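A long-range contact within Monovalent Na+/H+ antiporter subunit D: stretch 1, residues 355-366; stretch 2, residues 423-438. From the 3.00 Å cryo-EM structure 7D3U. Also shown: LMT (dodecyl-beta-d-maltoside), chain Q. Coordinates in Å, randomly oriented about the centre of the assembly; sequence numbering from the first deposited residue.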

# COMPACT_ATOMS: atom_id res chain seq x y z
N ARG A 355 15.77 15.68 -0.55
CA ARG A 355 15.96 15.06 0.76
C ARG A 355 15.51 16.02 1.85
O ARG A 355 14.95 17.09 1.58
CB ARG A 355 17.41 14.63 0.94
CG ARG A 355 17.92 13.68 -0.12
CD ARG A 355 18.51 12.44 0.51
NE ARG A 355 19.48 12.77 1.55
CZ ARG A 355 20.05 11.87 2.35
NH1 ARG A 355 19.75 10.59 2.23
NH2 ARG A 355 20.93 12.27 3.26
N LEU A 356 15.76 15.66 3.10
CA LEU A 356 15.48 16.54 4.23
C LEU A 356 16.71 17.40 4.49
O LEU A 356 17.80 16.87 4.74
CB LEU A 356 15.12 15.74 5.48
CG LEU A 356 13.76 15.03 5.47
CD1 LEU A 356 13.39 14.59 6.87
CD2 LEU A 356 12.69 15.93 4.89
N GLY A 357 16.54 18.71 4.42
CA GLY A 357 17.62 19.66 4.59
C GLY A 357 17.96 20.43 3.33
O GLY A 357 18.59 21.49 3.43
N GLN A 358 17.57 19.94 2.16
CA GLN A 358 17.80 20.69 0.93
C GLN A 358 16.88 21.89 0.81
O GLN A 358 17.20 22.83 0.08
CB GLN A 358 17.62 19.77 -0.28
CG GLN A 358 18.28 18.42 -0.13
CD GLN A 358 19.78 18.52 0.08
OE1 GLN A 358 20.32 17.95 1.03
NE2 GLN A 358 20.45 19.25 -0.80
N LEU A 359 15.76 21.89 1.52
CA LEU A 359 14.87 23.03 1.61
C LEU A 359 14.89 23.57 3.04
O LEU A 359 15.30 22.89 3.98
CB LEU A 359 13.44 22.66 1.21
CG LEU A 359 13.24 22.20 -0.23
CD1 LEU A 359 11.92 21.47 -0.37
CD2 LEU A 359 13.31 23.38 -1.17
N SER A 360 14.42 24.81 3.19
CA SER A 360 14.41 25.44 4.50
C SER A 360 13.49 26.65 4.46
O SER A 360 13.34 27.30 3.42
CB SER A 360 15.82 25.85 4.94
OG SER A 360 16.65 24.72 5.12
N GLY A 361 12.89 26.95 5.61
CA GLY A 361 12.08 28.14 5.74
C GLY A 361 10.73 28.09 5.08
O GLY A 361 10.07 29.12 4.97
N LEU A 362 10.28 26.91 4.63
CA LEU A 362 8.99 26.81 3.97
C LEU A 362 7.84 27.17 4.91
O LEU A 362 6.73 27.45 4.43
CB LEU A 362 8.78 25.40 3.43
CG LEU A 362 9.05 25.24 1.93
CD1 LEU A 362 10.43 25.75 1.58
CD2 LEU A 362 8.90 23.79 1.53
N ALA A 363 8.07 27.19 6.22
CA ALA A 363 7.05 27.66 7.14
C ALA A 363 6.90 29.17 7.11
O ALA A 363 5.89 29.69 7.58
CB ALA A 363 7.38 27.20 8.57
N LYS A 364 7.89 29.88 6.56
CA LYS A 364 7.83 31.33 6.47
C LYS A 364 7.30 31.80 5.12
O LYS A 364 6.52 32.76 5.05
CB LYS A 364 9.21 31.93 6.71
CG LYS A 364 9.26 33.45 6.61
CD LYS A 364 10.58 34.00 7.11
CE LYS A 364 10.56 35.52 7.13
NZ LYS A 364 10.41 36.09 5.77
N THR A 365 7.70 31.13 4.04
CA THR A 365 7.28 31.53 2.70
C THR A 365 5.96 30.90 2.29
O THR A 365 5.25 31.46 1.45
CB THR A 365 8.36 31.18 1.68
OG1 THR A 365 8.16 29.83 1.23
CG2 THR A 365 9.73 31.30 2.30
N GLU A 366 5.62 29.73 2.84
CA GLU A 366 4.38 29.03 2.51
C GLU A 366 3.68 28.64 3.80
O GLU A 366 3.77 27.49 4.25
CB GLU A 366 4.65 27.81 1.64
CG GLU A 366 5.60 28.06 0.49
CD GLU A 366 4.89 28.12 -0.84
OE1 GLU A 366 3.64 28.22 -0.82
OE2 GLU A 366 5.56 28.04 -1.88
N LEU A 423 8.85 15.68 13.60
CA LEU A 423 9.65 16.85 13.92
C LEU A 423 10.90 16.92 13.06
O LEU A 423 11.35 18.02 12.73
CB LEU A 423 10.03 16.84 15.40
CG LEU A 423 8.94 17.28 16.38
CD1 LEU A 423 9.49 17.31 17.79
CD2 LEU A 423 8.38 18.63 15.98
N LYS A 424 11.47 15.77 12.70
CA LYS A 424 12.58 15.78 11.76
C LYS A 424 12.16 16.37 10.42
O LYS A 424 12.89 17.17 9.83
CB LYS A 424 13.11 14.36 11.57
CG LYS A 424 14.55 14.31 11.08
CD LYS A 424 15.28 13.11 11.66
CE LYS A 424 14.48 11.83 11.48
NZ LYS A 424 14.17 11.57 10.04
N ILE A 425 10.97 16.01 9.94
CA ILE A 425 10.46 16.60 8.70
C ILE A 425 10.24 18.10 8.88
O ILE A 425 10.69 18.92 8.06
CB ILE A 425 9.17 15.90 8.25
CG1 ILE A 425 9.45 14.46 7.84
CG2 ILE A 425 8.57 16.63 7.07
CD1 ILE A 425 8.23 13.74 7.34
N TRP A 426 9.54 18.47 9.96
CA TRP A 426 9.24 19.87 10.22
C TRP A 426 10.49 20.72 10.35
O TRP A 426 10.48 21.90 10.01
CB TRP A 426 8.39 19.96 11.49
CG TRP A 426 8.08 21.34 11.98
CD1 TRP A 426 8.64 21.97 13.04
CD2 TRP A 426 7.10 22.24 11.45
NE1 TRP A 426 8.09 23.22 13.20
CE2 TRP A 426 7.14 23.41 12.23
CE3 TRP A 426 6.20 22.18 10.38
CZ2 TRP A 426 6.32 24.50 11.98
CZ3 TRP A 426 5.39 23.26 10.13
CH2 TRP A 426 5.46 24.41 10.92
N THR A 427 11.59 20.13 10.84
CA THR A 427 12.83 20.87 11.02
C THR A 427 13.64 20.91 9.73
O THR A 427 14.29 21.92 9.44
CB THR A 427 13.65 20.24 12.14
OG1 THR A 427 12.86 20.20 13.34
CG2 THR A 427 14.91 21.04 12.41
N GLY A 428 13.62 19.83 8.95
CA GLY A 428 14.40 19.79 7.73
C GLY A 428 13.75 20.42 6.53
O GLY A 428 14.42 20.60 5.51
N ILE A 429 12.46 20.75 6.60
CA ILE A 429 11.75 21.36 5.49
C ILE A 429 11.21 22.74 5.85
O ILE A 429 11.37 23.70 5.09
CB ILE A 429 10.60 20.45 4.99
CG1 ILE A 429 11.17 19.22 4.29
CG2 ILE A 429 9.69 21.21 4.05
CD1 ILE A 429 10.12 18.36 3.63
N PHE A 430 10.59 22.87 7.02
CA PHE A 430 9.83 24.07 7.34
C PHE A 430 10.56 25.06 8.23
O PHE A 430 10.42 26.27 8.03
CB PHE A 430 8.50 23.69 8.00
CG PHE A 430 7.56 22.96 7.09
CD1 PHE A 430 7.59 21.58 7.00
CD2 PHE A 430 6.66 23.65 6.30
CE1 PHE A 430 6.74 20.91 6.16
CE2 PHE A 430 5.80 22.98 5.46
CZ PHE A 430 5.84 21.61 5.39
N LEU A 431 11.34 24.59 9.20
CA LEU A 431 12.03 25.49 10.12
C LEU A 431 13.40 25.85 9.57
O LEU A 431 14.16 24.98 9.14
CB LEU A 431 12.16 24.85 11.50
CG LEU A 431 10.88 24.78 12.32
CD1 LEU A 431 11.18 24.35 13.74
CD2 LEU A 431 10.16 26.12 12.30
N GLY A 432 13.71 27.15 9.59
CA GLY A 432 15.00 27.62 9.11
C GLY A 432 14.89 28.93 8.35
O GLY A 432 13.78 29.46 8.18
N GLU A 433 16.02 29.46 7.90
CA GLU A 433 15.87 30.68 7.12
C GLU A 433 15.64 30.34 5.65
O GLU A 433 16.29 29.44 5.12
CB GLU A 433 17.11 31.56 7.25
CG GLU A 433 17.24 32.26 8.58
CD GLU A 433 16.18 33.33 8.79
OE1 GLU A 433 15.68 33.87 7.78
OE2 GLU A 433 15.86 33.63 9.95
N PRO A 434 14.73 31.04 4.99
CA PRO A 434 14.47 30.76 3.57
C PRO A 434 15.69 31.06 2.70
O PRO A 434 16.07 32.22 2.53
CB PRO A 434 13.29 31.68 3.23
CG PRO A 434 12.69 32.04 4.54
CD PRO A 434 13.82 32.07 5.51
N THR A 435 16.29 30.02 2.16
CA THR A 435 17.45 30.13 1.29
C THR A 435 17.03 30.00 -0.17
O THR A 435 16.10 29.27 -0.50
CB THR A 435 18.48 29.05 1.61
OG1 THR A 435 17.83 27.77 1.68
CG2 THR A 435 19.17 29.33 2.93
N PRO A 436 17.72 30.71 -1.08
CA PRO A 436 17.38 30.61 -2.51
C PRO A 436 17.74 29.23 -3.05
O PRO A 436 18.86 28.75 -2.87
CB PRO A 436 18.24 31.71 -3.15
CG PRO A 436 18.65 32.60 -2.01
CD PRO A 436 18.77 31.70 -0.83
N THR A 437 16.78 28.60 -3.71
CA THR A 437 16.96 27.27 -4.29
C THR A 437 16.70 27.32 -5.79
O THR A 437 16.04 28.22 -6.31
CB THR A 437 16.03 26.24 -3.64
OG1 THR A 437 16.38 24.93 -4.08
CG2 THR A 437 14.58 26.52 -3.99
N ASP A 438 17.23 26.31 -6.48
CA ASP A 438 17.18 26.28 -7.94
C ASP A 438 15.79 25.91 -8.44
O ASP A 438 15.05 25.17 -7.79
CB ASP A 438 18.20 25.28 -8.48
CG ASP A 438 18.21 23.98 -7.71
OD1 ASP A 438 17.45 23.88 -6.71
OD2 ASP A 438 18.96 23.06 -8.08
C1 LMT Q . -1.14 24.09 14.60
C2 LMT Q . -0.73 25.18 13.66
C3 LMT Q . 0.69 25.18 13.21
C4 LMT Q . 1.03 26.58 12.79
C5 LMT Q . 2.32 26.60 12.03
C6 LMT Q . 2.91 27.96 11.96
C7 LMT Q . 3.92 28.01 10.85
C8 LMT Q . 4.78 29.21 11.03
C9 LMT Q . 5.79 29.09 12.13
C10 LMT Q . 6.72 30.27 12.01
C11 LMT Q . 8.00 30.02 12.74
C12 LMT Q . 8.96 31.15 12.56

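Four glycines lie in this contact, and the most telling of them, Gly 361, sits where the backbone of one stretch presses directly on the backbone of the other. Gly 361 CA is 4.2 Å from Pro 434 CA, 3.3 Å from Gly 432 O and 3.4 Å from Phe 430 O. A CB built on Gly 361 would point toward the other stretch and land 2.5 Å from Pro 434 N, a clash. The positive phi of this residue favours glycine as well, so local conformation leans the same way as the packing.

The other glycines follow related rules. Gly 428 turns a bare CA to the partner, where an ideal CB would sit a tight 3.2 Å from Leu 356 CB. At Gly 432 the backbone angles alone call for glycine, and a CB there would also crowd Ser 360 CB. Gly 357 differs: its CB would point away from the partner, and the constraint is its own backbone, which would jam that atom against the preceding carbonyl.

Main-chain bonding gathers at the wider pi-type turn at 426-430 of the second stretch. The carbonyls of three consecutive residues, Gly 428, Ile 429 and Phe 430, accept from amides of the first stretch. Ala 363 N donates to Phe 430 O at 3.1 Å with a good angle of 158°. Leu 362 N to Ile 429 O, at 3.4 Å, is weak because it is long, whereas Gly 357 N to Gly 428 O, at 3.0 Å, is weak because its angle is only 128°. The site has a cost too: Leu 359 O comes within 2.9 Å of Gly 428 O, two acceptors with no hydrogen to share. Ser 360 OG donates to Leu 359 O at 2.5 Å, giving that carbonyl a donor of its own. The CA of Ser 360 adds a CA-H...O contact to Ile 429 O at 3.6 Å.

Apolar side chains fill the space around this polar seam. Leu 356 starts sideways but its end comes nearer, with CD1 4.1 Å from Ile 425 CG1 and CD2 3.7 Å from Ile 429 CG1; its two methyls thus reach residues one helical turn apart. Ile 429 also meets Leu 362, CG2 to CD2 at 3.7 Å. Ala 363 points its CB toward the partner while its amide bonds to Phe 430 O: Ala 363 CB lies 3.7 Å from Phe 430 CB and 4.1 Å from Trp 426 CH2. Trp 426 CH2 is in turn 3.9 Å from LMT C7, at the indole edge, so detergent extends the apolar surface.

Beyond the helix, Pro 434 packs against the short helix 362-365. Pro 434 CB meets Thr 365 CG2 at 3.7 Å, and Pro 434 CG meets Lys 364 CD at 3.9 Å, a contact through the aliphatic part of the lysine.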